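Local structure of CRISPR-associated endonuclease/helicase Cas3 (Thermus thermophilus HB8, 3SK9) at residues Ala28-Thr33 against Glu175-Arg180; Glu115-Arg120 against Arg157-Glu162; Tyr221-Arg226 against Lys232-Leu237. The protein cleaves single-stranded DNA with its N-terminal metal-dependent HD nuclease domain, the part modelled here, as a Cas3 endonuclease/helicase of CRISPR defence against mobile genetic elements. All coordinates share one frame; numbering follows the deposited sequence.

Contact 1: Ala28-Thr33 against Glu175-Arg180; sequences AHMLDT and EEVFRR
Met30 and Leu31 reach out from helix 26-43 to helix 165-181, where Met30 meets Val177 and Leu31 meets both Val177 and Arg180. Met30 and Val177 cross almost at right angles. The methionine chain runs out extended and then bends at its sulfur (chi3 67°), which brings CE to within 3.5 Å of Val177 CG2. Leu31 works with both branches: its CD2 lies 4.1 Å from Val177 CA and also touches Arg180 CB, while its CD1 sits over one face of the Arg180 guanidinium, 3.7 Å from NH1 and toward the rim of the group. Glu176, one turn back, holds that guanidinium from its edge. Arg180 NH2 donates a nearly straight bond of 2.6 Å to Glu176 OE2, which lies in the guanidinium plane and takes the bond through its own anti lone pair. The same NH2 also bonds to Pro225 O, and Tyr230 touches both Leu31 and Arg180. The axes of the two short segments cross at -36°, running roughly the same way, 10.3 Å apart at closest. His29, on the same helix as Met30, takes no part in this packing; it is a ligand of the divalent metal, and its NE2 is hydrogen-bonded to Asp210, another ligand. The arrangement is the buried helix-on-helix packing of the mainly helical HD fold, next to the metal site, with the Met30 side chain about 5 Å from that of Asp75.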
loop_
_atom_site.group_PDB
_atom_site.type_symbol
_atom_site.label_atom_id
_atom_site.label_comp_id
_atom_site.label_asym_id
_atom_site.label_seq_id
_atom_site.Cartn_x
_atom_site.Cartn_y
_atom_site.Cartn_z
ATOM N N ALA A 28 4.283 2.566 -10.251
ATOM C CA ALA A 28 5.085 1.344 -10.312
ATOM C C ALA A 28 5.389 0.860 -8.897
ATOM O O ALA A 28 5.300 -0.340 -8.613
ATOM C CB ALA A 28 6.369 1.576 -11.079
ATOM N N HIS A 29 5.766 1.779 -8.009
ATOM C CA HIS A 29 6.063 1.408 -6.643
ATOM C C HIS A 29 4.803 0.884 -5.961
ATOM O O HIS A 29 4.853 -0.076 -5.204
ATOM C CB HIS A 29 6.615 2.599 -5.864
ATOM C CG HIS A 29 6.910 2.270 -4.435
ATOM N ND1 HIS A 29 7.902 1.395 -4.066
ATOM C CD2 HIS A 29 6.317 2.673 -3.285
ATOM C CE1 HIS A 29 7.917 1.272 -2.750
ATOM N NE2 HIS A 29 6.968 2.040 -2.250
ATOM N N MET A 30 3.662 1.505 -6.222
ATOM C CA MET A 30 2.401 1.049 -5.574
ATOM C C MET A 30 2.013 -0.349 -6.057
ATOM O O MET A 30 1.590 -1.222 -5.275
ATOM C CB MET A 30 1.246 2.055 -5.838
ATOM C CG MET A 30 1.361 3.436 -5.100
ATOM S SD MET A 30 0.187 4.664 -5.843
ATOM C CE MET A 30 -1.381 3.942 -5.386
ATOM N N LEU A 31 2.185 -0.603 -7.346
ATOM C CA LEU A 31 1.824 -1.925 -7.862
ATOM C C LEU A 31 2.823 -2.995 -7.385
ATOM O O LEU A 31 2.427 -4.167 -7.108
ATOM C CB LEU A 31 1.738 -1.908 -9.377
ATOM C CG LEU A 31 0.576 -1.128 -9.985
ATOM C CD1 LEU A 31 0.780 -0.993 -11.516
ATOM C CD2 LEU A 31 -0.766 -1.790 -9.665
ATOM N N ASP A 32 4.094 -2.612 -7.258
ATOM C CA ASP A 32 5.104 -3.551 -6.731
ATOM C C ASP A 32 4.745 -3.950 -5.287
ATOM O O ASP A 32 4.921 -5.108 -4.895
ATOM C CB ASP A 32 6.506 -2.915 -6.680
ATOM C CG ASP A 32 7.108 -2.699 -8.086
ATOM O OD1 ASP A 32 6.570 -3.297 -9.032
ATOM O OD2 ASP A 32 8.095 -1.949 -8.188
ATOM N N THR A 33 4.341 -2.948 -4.511
ATOM C CA THR A 33 3.981 -3.155 -3.091
ATOM C C THR A 33 2.784 -4.092 -3.014
ATOM O O THR A 33 2.730 -5.014 -2.211
ATOM C CB THR A 33 3.668 -1.785 -2.390
ATOM O OG1 THR A 33 4.853 -0.970 -2.443
ATOM C CG2 THR A 33 3.261 -2.000 -0.893
ATOM N N GLU A 175 -7.748 4.145 -8.063
ATOM C CA GLU A 175 -8.581 3.365 -8.954
ATOM C C GLU A 175 -7.706 2.439 -9.811
ATOM O O GLU A 175 -8.051 1.290 -10.048
ATOM C CB GLU A 175 -9.433 4.336 -9.801
ATOM C CG GLU A 175 -10.585 3.727 -10.485
ATOM C CD GLU A 175 -11.593 3.102 -9.542
ATOM O OE1 GLU A 175 -11.828 3.624 -8.418
ATOM O OE2 GLU A 175 -12.135 2.046 -9.954
ATOM N N GLU A 176 -6.546 2.908 -10.262
ATOM C CA GLU A 176 -5.682 2.059 -11.087
ATOM C C GLU A 176 -5.184 0.788 -10.353
ATOM O O GLU A 176 -5.081 -0.259 -10.947
ATOM C CB GLU A 176 -4.513 2.876 -11.612
ATOM C CG GLU A 176 -3.632 2.186 -12.607
ATOM C CD GLU A 176 -4.196 2.157 -14.033
ATOM O OE1 GLU A 176 -5.341 2.595 -14.278
ATOM O OE2 GLU A 176 -3.504 1.670 -14.937
ATOM N N VAL A 177 -4.788 0.938 -9.100
ATOM C CA VAL A 177 -4.340 -0.187 -8.295
ATOM C C VAL A 177 -5.501 -1.141 -8.040
ATOM O O VAL A 177 -5.375 -2.320 -8.300
ATOM C CB VAL A 177 -3.758 0.316 -6.968
ATOM C CG1 VAL A 177 -3.430 -0.874 -6.041
ATOM C CG2 VAL A 177 -2.473 1.154 -7.258
ATOM N N PHE A 178 -6.642 -0.636 -7.560
ATOM C CA PHE A 178 -7.793 -1.528 -7.298
ATOM C C PHE A 178 -8.225 -2.282 -8.547
ATOM O O PHE A 178 -8.504 -3.489 -8.515
ATOM C CB PHE A 178 -8.973 -0.741 -6.722
ATOM C CG PHE A 178 -8.903 -0.585 -5.240
ATOM C CD1 PHE A 178 -9.788 -1.261 -4.420
ATOM C CD2 PHE A 178 -7.889 0.143 -4.652
ATOM C CE1 PHE A 178 -9.696 -1.164 -3.041
ATOM C CE2 PHE A 178 -7.796 0.251 -3.248
ATOM C CZ PHE A 178 -8.702 -0.389 -2.455
ATOM N N ARG A 179 -8.253 -1.579 -9.665
ATOM C CA ARG A 179 -8.631 -2.224 -10.922
ATOM C C ARG A 179 -7.626 -3.294 -11.379
ATOM O O ARG A 179 -8.017 -4.383 -11.779
ATOM C CB ARG A 179 -8.816 -1.180 -12.015
ATOM C CG ARG A 179 -9.262 -1.787 -13.353
ATOM C CD ARG A 179 -9.653 -0.698 -14.356
ATOM N NE ARG A 179 -8.707 0.425 -14.373
ATOM C CZ ARG A 179 -8.975 1.624 -13.851
ATOM N NH1 ARG A 179 -10.156 1.870 -13.294
ATOM N NH2 ARG A 179 -8.082 2.593 -13.914
ATOM N N ARG A 180 -6.336 -2.982 -11.318
ATOM C CA ARG A 180 -5.293 -3.939 -11.678
ATOM C C ARG A 180 -5.295 -5.223 -10.820
ATOM O O ARG A 180 -5.001 -6.289 -11.334
ATOM C CB ARG A 180 -3.874 -3.341 -11.572
ATOM C CG ARG A 180 -3.583 -2.191 -12.411
ATOM C CD ARG A 180 -3.263 -2.662 -13.766
ATOM N NE ARG A 180 -2.827 -1.466 -14.397
ATOM C CZ ARG A 180 -1.593 -1.142 -14.758
ATOM N NH1 ARG A 180 -0.556 -1.986 -14.806
ATOM N NH2 ARG A 180 -1.471 0.083 -15.186
#

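Contact 2: Glu115-Arg120 against Arg157-Glu162; sequences ELFLRR and RHLRTE
Leu116 and Leu159 are the closest backbone positions here, yet their CA atoms stand 10.1 Å apart, so the two segments meet through side chains alone. Glu115-Arg120 is regular helix within 110-124. Arg157-Glu162 belongs to the C-terminal part of helix 149-161, with Glu162 in the loop; the i to i+3 backbone bonds made by Arg160 N and Thr161 N are weak.

Leu159 carries its side of the contact. Its CB points at the opposite helix, and the isobutyl group extends from there (chi2 177°) and offers both methyls. CD2 comes up to the edge of the Phe117 ring, close to the ring plane, 3.7 Å from CE1 and 4.0 Å from CZ. CD1 sits 4.0 Å from Phe117 CE1 as well, so one ring corner touches both branches. This is an edge contact, and Leu159 does not lie over either face of the ring. Phe117 reaches the leucine although its CB does not point that way: CG lies beside the backbone N (chi1 -63°), and the ring is long enough to carry its far edge across. Leu116 adds a lighter touch, CD1 to Leu159 CD1 at 4.4 Å. The contact is purely apolar and modest in size.

Neighbouring elements complete it. Leu116 also packs on helix 149-161 against Lys152, Ala155 and Arg156. From helix 165-181, Arg170 makes a cation-pi interaction with Phe117, packs against Leu159 and, together with Lys167, forms salt bridges to Glu162. Helix 165-181 thus touches both sides of the join between helix 110-124 and the C-terminal part of helix 149-161.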
loop_
_atom_site.group_PDB
_atom_site.type_symbol
_atom_site.label_atom_id
_atom_site.label_comp_id
_atom_site.label_asym_id
_atom_site.label_seq_id
_atom_site.Cartn_x
_atom_site.Cartn_y
_atom_site.Cartn_z
ATOM N N GLU A 115 -2.390 9.027 5.264
ATOM C CA GLU A 115 -3.529 8.871 6.165
ATOM C C GLU A 115 -4.678 9.857 5.802
ATOM O O GLU A 115 -5.836 9.464 5.729
ATOM C CB GLU A 115 -3.108 9.003 7.632
ATOM C CG GLU A 115 -4.309 8.996 8.625
ATOM C CD GLU A 115 -3.900 9.181 10.064
ATOM O OE1 GLU A 115 -2.684 9.291 10.330
ATOM O OE2 GLU A 115 -4.796 9.197 10.941
ATOM N N LEU A 116 -4.359 11.141 5.590
ATOM C CA LEU A 116 -5.407 12.117 5.243
ATOM C C LEU A 116 -6.108 11.757 3.938
ATOM O O LEU A 116 -7.314 11.896 3.853
ATOM C CB LEU A 116 -4.839 13.510 5.121
ATOM C CG LEU A 116 -4.345 14.090 6.449
ATOM C CD1 LEU A 116 -3.624 15.417 6.188
ATOM C CD2 LEU A 116 -5.528 14.254 7.351
ATOM N N PHE A 117 -5.349 11.327 2.938
ATOM C CA PHE A 117 -5.924 11.025 1.632
ATOM C C PHE A 117 -6.843 9.820 1.757
ATOM O O PHE A 117 -7.950 9.811 1.209
ATOM C CB PHE A 117 -4.842 10.717 0.571
ATOM C CG PHE A 117 -3.909 11.881 0.277
ATOM C CD1 PHE A 117 -4.246 13.176 0.613
ATOM C CD2 PHE A 117 -2.705 11.656 -0.371
ATOM C CE1 PHE A 117 -3.390 14.222 0.316
ATOM C CE2 PHE A 117 -1.856 12.719 -0.682
ATOM C CZ PHE A 117 -2.192 13.979 -0.331
ATOM N N LEU A 118 -6.392 8.799 2.499
ATOM C CA LEU A 118 -7.140 7.551 2.544
ATOM C C LEU A 118 -8.424 7.709 3.365
ATOM O O LEU A 118 -9.396 6.985 3.086
ATOM C CB LEU A 118 -6.281 6.389 3.071
ATOM C CG LEU A 118 -5.199 5.915 2.089
ATOM C CD1 LEU A 118 -4.436 4.661 2.652
ATOM C CD2 LEU A 118 -5.834 5.569 0.740
ATOM N N ARG A 119 -8.437 8.615 4.362
ATOM C CA ARG A 119 -9.647 8.846 5.150
ATOM C C ARG A 119 -10.763 9.246 4.190
ATOM O O ARG A 119 -11.899 8.781 4.300
ATOM C CB ARG A 119 -9.453 9.940 6.217
ATOM C CG ARG A 119 -8.684 9.442 7.474
ATOM C CD ARG A 119 -8.376 10.597 8.452
ATOM N NE ARG A 119 -9.576 11.213 9.012
ATOM C CZ ARG A 119 -10.082 10.943 10.216
ATOM N NH1 ARG A 119 -9.505 10.035 11.015
ATOM N NH2 ARG A 119 -11.182 11.585 10.630
ATOM N N ARG A 120 -10.434 10.107 3.240
ATOM C CA ARG A 120 -11.430 10.531 2.238
ATOM C C ARG A 120 -11.703 9.466 1.173
ATOM O O ARG A 120 -12.846 9.156 0.861
ATOM C CB ARG A 120 -10.886 11.792 1.561
ATOM C CG ARG A 120 -11.875 12.568 0.721
ATOM C CD ARG A 120 -11.559 14.060 0.776
ATOM N NE ARG A 120 -11.676 14.614 2.125
ATOM C CZ ARG A 120 -11.371 15.871 2.455
ATOM N NH1 ARG A 120 -10.918 16.717 1.532
ATOM N NH2 ARG A 120 -11.519 16.286 3.710
ATOM N N ARG A 157 -2.147 22.665 5.474
ATOM C CA ARG A 157 -1.609 23.932 4.947
ATOM C C ARG A 157 -1.121 23.746 3.489
ATOM O O ARG A 157 -1.426 24.545 2.581
ATOM C CB ARG A 157 -0.481 24.445 5.855
ATOM C CG ARG A 157 -0.718 25.823 6.458
ATOM C CD ARG A 157 0.354 26.206 7.503
ATOM N NE ARG A 157 0.067 25.632 8.822
ATOM C CZ ARG A 157 0.944 24.974 9.588
ATOM N NH1 ARG A 157 2.206 24.804 9.182
ATOM N NH2 ARG A 157 0.561 24.494 10.777
ATOM N N HIS A 158 -0.385 22.671 3.248
ATOM C CA HIS A 158 0.081 22.375 1.903
ATOM C C HIS A 158 -1.088 22.075 0.971
ATOM O O HIS A 158 -1.118 22.500 -0.188
ATOM C CB HIS A 158 1.008 21.153 1.906
ATOM C CG HIS A 158 2.299 21.359 2.638
ATOM N ND1 HIS A 158 3.378 22.014 2.081
ATOM C CD2 HIS A 158 2.694 20.961 3.870
ATOM C CE1 HIS A 158 4.376 22.020 2.948
ATOM N NE2 HIS A 158 3.989 21.381 4.039
ATOM N N LEU A 159 -2.052 21.329 1.472
ATOM C CA LEU A 159 -3.140 20.856 0.631
ATOM C C LEU A 159 -3.999 22.027 0.157
ATOM O O LEU A 159 -4.647 21.945 -0.888
ATOM C CB LEU A 159 -4.005 19.824 1.378
ATOM C CG LEU A 159 -3.264 18.491 1.592
ATOM C CD1 LEU A 159 -4.116 17.524 2.387
ATOM C CD2 LEU A 159 -2.841 17.901 0.233
ATOM N N ARG A 160 -4.016 23.111 0.926
ATOM C CA ARG A 160 -4.895 24.226 0.570
ATOM C C ARG A 160 -4.363 24.965 -0.648
ATOM O O ARG A 160 -5.143 25.450 -1.471
ATOM C CB ARG A 160 -5.091 25.180 1.744
ATOM C CG ARG A 160 -6.041 24.640 2.790
ATOM C CD ARG A 160 -6.437 25.728 3.784
ATOM N NE ARG A 160 -5.282 26.223 4.535
ATOM C CZ ARG A 160 -4.891 25.731 5.708
ATOM N NH1 ARG A 160 -5.572 24.735 6.272
ATOM N NH2 ARG A 160 -3.827 26.238 6.319
ATOM N N THR A 161 -3.041 25.021 -0.785
ATOM C CA THR A 161 -2.434 25.775 -1.881
ATOM C C THR A 161 -2.009 24.929 -3.086
ATOM O O THR A 161 -1.502 25.475 -4.049
ATOM C CB THR A 161 -1.215 26.606 -1.412
ATOM O OG1 THR A 161 -0.160 25.746 -0.952
ATOM C CG2 THR A 161 -1.626 27.566 -0.298
ATOM N N GLU A 162 -2.213 23.606 -3.064
ATOM C CA GLU A 162 -1.822 22.802 -4.231
ATOM C C GLU A 162 -2.818 22.968 -5.383
ATOM O O GLU A 162 -4.013 23.268 -5.176
ATOM C CB GLU A 162 -1.696 21.307 -3.869
ATOM C CG GLU A 162 -3.005 20.709 -3.506
ATOM C CD GLU A 162 -2.950 19.213 -3.128
ATOM O OE1 GLU A 162 -4.054 18.656 -3.012
ATOM O OE2 GLU A 162 -1.854 18.605 -2.966
#

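Contact 3: Tyr221-Arg226 against Lys232-Leu237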
loop_
_atom_site.group_PDB
_atom_site.type_symbol
_atom_site.label_atom_id
_atom_site.label_comp_id
_atom_site.label_asym_id
_atom_site.label_seq_id
_atom_site.Cartn_x
_atom_site.Cartn_y
_atom_site.Cartn_z
ATOM N N TYR A 221 14.433 -0.165 -10.899
ATOM C CA TYR A 221 13.795 1.026 -11.462
ATOM C C TYR A 221 13.775 0.909 -12.972
ATOM O O TYR A 221 14.664 0.255 -13.536
ATOM C CB TYR A 221 14.556 2.294 -11.077
ATOM C CG TYR A 221 14.721 2.535 -9.592
ATOM C CD1 TYR A 221 13.685 2.244 -8.676
ATOM C CD2 TYR A 221 15.907 3.050 -9.084
ATOM C CE1 TYR A 221 13.841 2.484 -7.309
ATOM C CE2 TYR A 221 16.059 3.299 -7.708
ATOM C CZ TYR A 221 15.015 3.016 -6.834
ATOM O OH TYR A 221 15.174 3.253 -5.477
ATOM N N GLY A 222 12.753 1.489 -13.619
ATOM C CA GLY A 222 12.709 1.584 -15.069
ATOM C C GLY A 222 11.696 0.682 -15.758
ATOM O O GLY A 222 11.701 0.539 -17.001
ATOM N N ARG A 223 10.799 0.088 -14.974
ATOM C CA ARG A 223 9.738 -0.747 -15.535
ATOM C C ARG A 223 8.566 0.194 -15.724
ATOM O O ARG A 223 8.300 1.038 -14.868
ATOM C CB ARG A 223 9.376 -1.943 -14.613
ATOM C CG ARG A 223 10.520 -3.011 -14.576
ATOM C CD ARG A 223 10.404 -4.024 -13.457
ATOM N NE ARG A 223 10.646 -3.352 -12.191
ATOM C CZ ARG A 223 9.769 -3.245 -11.203
ATOM N NH1 ARG A 223 8.575 -3.857 -11.281
ATOM N NH2 ARG A 223 10.125 -2.549 -10.105
ATOM N N ASP A 224 7.840 0.033 -16.830
ATOM C CA ASP A 224 6.756 0.950 -17.166
ATOM C C ASP A 224 5.419 0.408 -16.711
ATOM O O ASP A 224 4.928 -0.572 -17.277
ATOM C CB ASP A 224 6.741 1.171 -18.707
ATOM C CG ASP A 224 5.617 2.113 -19.178
ATOM O OD1 ASP A 224 5.538 2.319 -20.414
ATOM O OD2 ASP A 224 4.801 2.636 -18.360
ATOM N N PRO A 225 4.792 1.075 -15.715
ATOM C CA PRO A 225 3.543 0.581 -15.151
ATOM C C PRO A 225 2.330 0.749 -16.081
ATOM O O PRO A 225 1.270 0.232 -15.789
ATOM C CB PRO A 225 3.385 1.418 -13.866
ATOM C CG PRO A 225 4.041 2.733 -14.197
ATOM C CD PRO A 225 5.272 2.294 -15.005
ATOM N N ARG A 226 2.479 1.438 -17.202
ATOM C CA ARG A 226 1.369 1.512 -18.156
ATOM C C ARG A 226 1.200 0.199 -18.923
ATOM O O ARG A 226 0.185 -0.007 -19.578
ATOM C CB ARG A 226 1.593 2.633 -19.155
ATOM C CG ARG A 226 1.562 4.037 -18.549
ATOM C CD ARG A 226 1.958 5.057 -19.604
ATOM N NE ARG A 226 3.369 4.904 -19.949
ATOM C CZ ARG A 226 3.931 5.418 -21.039
ATOM N NH1 ARG A 226 3.191 6.117 -21.896
ATOM N NH2 ARG A 226 5.230 5.237 -21.276
ATOM N N LYS A 232 2.169 -9.054 -13.863
ATOM C CA LYS A 232 2.731 -10.418 -13.938
ATOM C C LYS A 232 4.211 -10.428 -13.666
ATOM O O LYS A 232 4.707 -11.299 -12.956
ATOM C CB LYS A 232 2.501 -11.071 -15.321
ATOM C CG LYS A 232 1.052 -11.377 -15.626
ATOM C CD LYS A 232 0.924 -12.152 -16.940
ATOM C CE LYS A 232 -0.378 -11.814 -17.678
ATOM N NZ LYS A 232 -0.385 -10.406 -18.186
ATOM N N GLU A 233 4.916 -9.432 -14.205
ATOM C CA GLU A 233 6.345 -9.302 -13.975
ATOM C C GLU A 233 6.626 -8.898 -12.520
ATOM O O GLU A 233 7.565 -9.410 -11.925
ATOM C CB GLU A 233 6.989 -8.283 -14.932
ATOM C CG GLU A 233 8.484 -8.123 -14.752
ATOM C CD GLU A 233 9.221 -9.452 -14.982
ATOM O OE1 GLU A 233 8.656 -10.351 -15.664
ATOM O OE2 GLU A 233 10.358 -9.601 -14.480
ATOM N N ALA A 234 5.866 -7.954 -11.965
ATOM C CA ALA A 234 6.015 -7.611 -10.537
ATOM C C ALA A 234 5.747 -8.822 -9.599
ATOM O O ALA A 234 6.408 -8.979 -8.587
ATOM C CB ALA A 234 5.084 -6.406 -10.180
ATOM N N LEU A 235 4.775 -9.678 -9.929
ATOM C CA LEU A 235 4.525 -10.896 -9.125
ATOM C C LEU A 235 5.729 -11.877 -9.188
ATOM O O LEU A 235 6.109 -12.499 -8.194
ATOM C CB LEU A 235 3.229 -11.561 -9.591
ATOM C CG LEU A 235 2.000 -10.831 -9.035
ATOM C CD1 LEU A 235 0.705 -11.221 -9.772
ATOM C CD2 LEU A 235 1.859 -11.048 -7.489
ATOM N N ARG A 236 6.353 -11.981 -10.363
ATOM C CA ARG A 236 7.518 -12.844 -10.498
ATOM C C ARG A 236 8.660 -12.292 -9.657
ATOM O O ARG A 236 9.345 -13.024 -8.967
ATOM C CB ARG A 236 7.933 -12.911 -11.970
ATOM C CG ARG A 236 9.033 -13.955 -12.262
ATOM C CD ARG A 236 9.584 -13.804 -13.705
ATOM N NE ARG A 236 10.372 -12.578 -13.829
ATOM C CZ ARG A 236 11.588 -12.428 -13.309
ATOM N NH1 ARG A 236 12.153 -13.438 -12.656
ATOM N NH2 ARG A 236 12.246 -11.286 -13.444
ATOM N N LEU A 237 8.855 -10.967 -9.713
ATOM C CA LEU A 237 9.917 -10.351 -8.945
ATOM C C LEU A 237 9.639 -10.524 -7.444
ATOM O O LEU A 237 10.560 -10.700 -6.638
ATOM C CB LEU A 237 10.004 -8.852 -9.281
ATOM C CG LEU A 237 10.545 -8.484 -10.677
ATOM C CD1 LEU A 237 10.303 -6.952 -10.861
ATOM C CD2 LEU A 237 12.022 -8.802 -10.758
#
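Arg223 and Leu237 approach from opposite directions, and the tight part of the contact is one leucine methyl laid against a guanidinium. Leu237 CD1 lies over one face of the group, displaced toward the rim, 3.6 Å from Arg223 NH1 and 3.8 Å from CZ. The arginine chain is extended at first and then bends at chi3 (-69°), which turns its flat end to the methyl; CD, on the way, is 3.9 Å from Leu237 CD1. Ala234 meets the edge more loosely, with CB 4.5 Å from Arg223 NH1. The rotation of the guanidinium is set from outside the two segments: Arg223 NE bonds to Pro220 O, and NH2 forms a salt bridge with Asp32. Phe219 also packs against Leu237.

Away from this spot the segments drift apart, and the charged groups there pair mainly within their own segment, Arg236 also reaching Glu240. Glu233 and Arg236 couple on the helix surface: NE and NH2 of the arginine grip Glu233 OE2 side-on, the NH2 bond being 2.7 Å. Glu233 and Arg223 carry opposite charges but do not touch, OE2 and NE being 6.7 Å apart. On the loop, exposed Arg226 turns back to Asp224, its NE 3.1 Å from OD2.

That same OD2 also accepts from Arg226 N at 2.9 Å, from above the carboxylate plane. The loop before helix 230-246 thus holds an Asx turn at Asp224-Arg226, with proline in the middle, while an arginine bonded to Asp32 ties it to helix 26-43, which carries the metal ligand His29.

How the contacts relate
Contact 1 sits near the middle of the domain, about 8 Å from the chain centre, and the other two lie further out. Contact 2 is 20 Å from it, centre to centre, without touching it; helix 165-181, which provides Glu175-Arg180, follows directly on helix 149-161, on which Arg157-Glu162 lies. Along the chain contact 2 is nested within the span that contact 1 closes, and contact 3 comes afterwards. Contacts 1 and 3 are 11 Å apart, centre to centre, and touch through Asp32 and Arg180. Contacts 2 and 3, 29 Å apart between centres, do not touch. Helix 26-43, bearing His29, is thus linked to both helix 165-181 and the later loop.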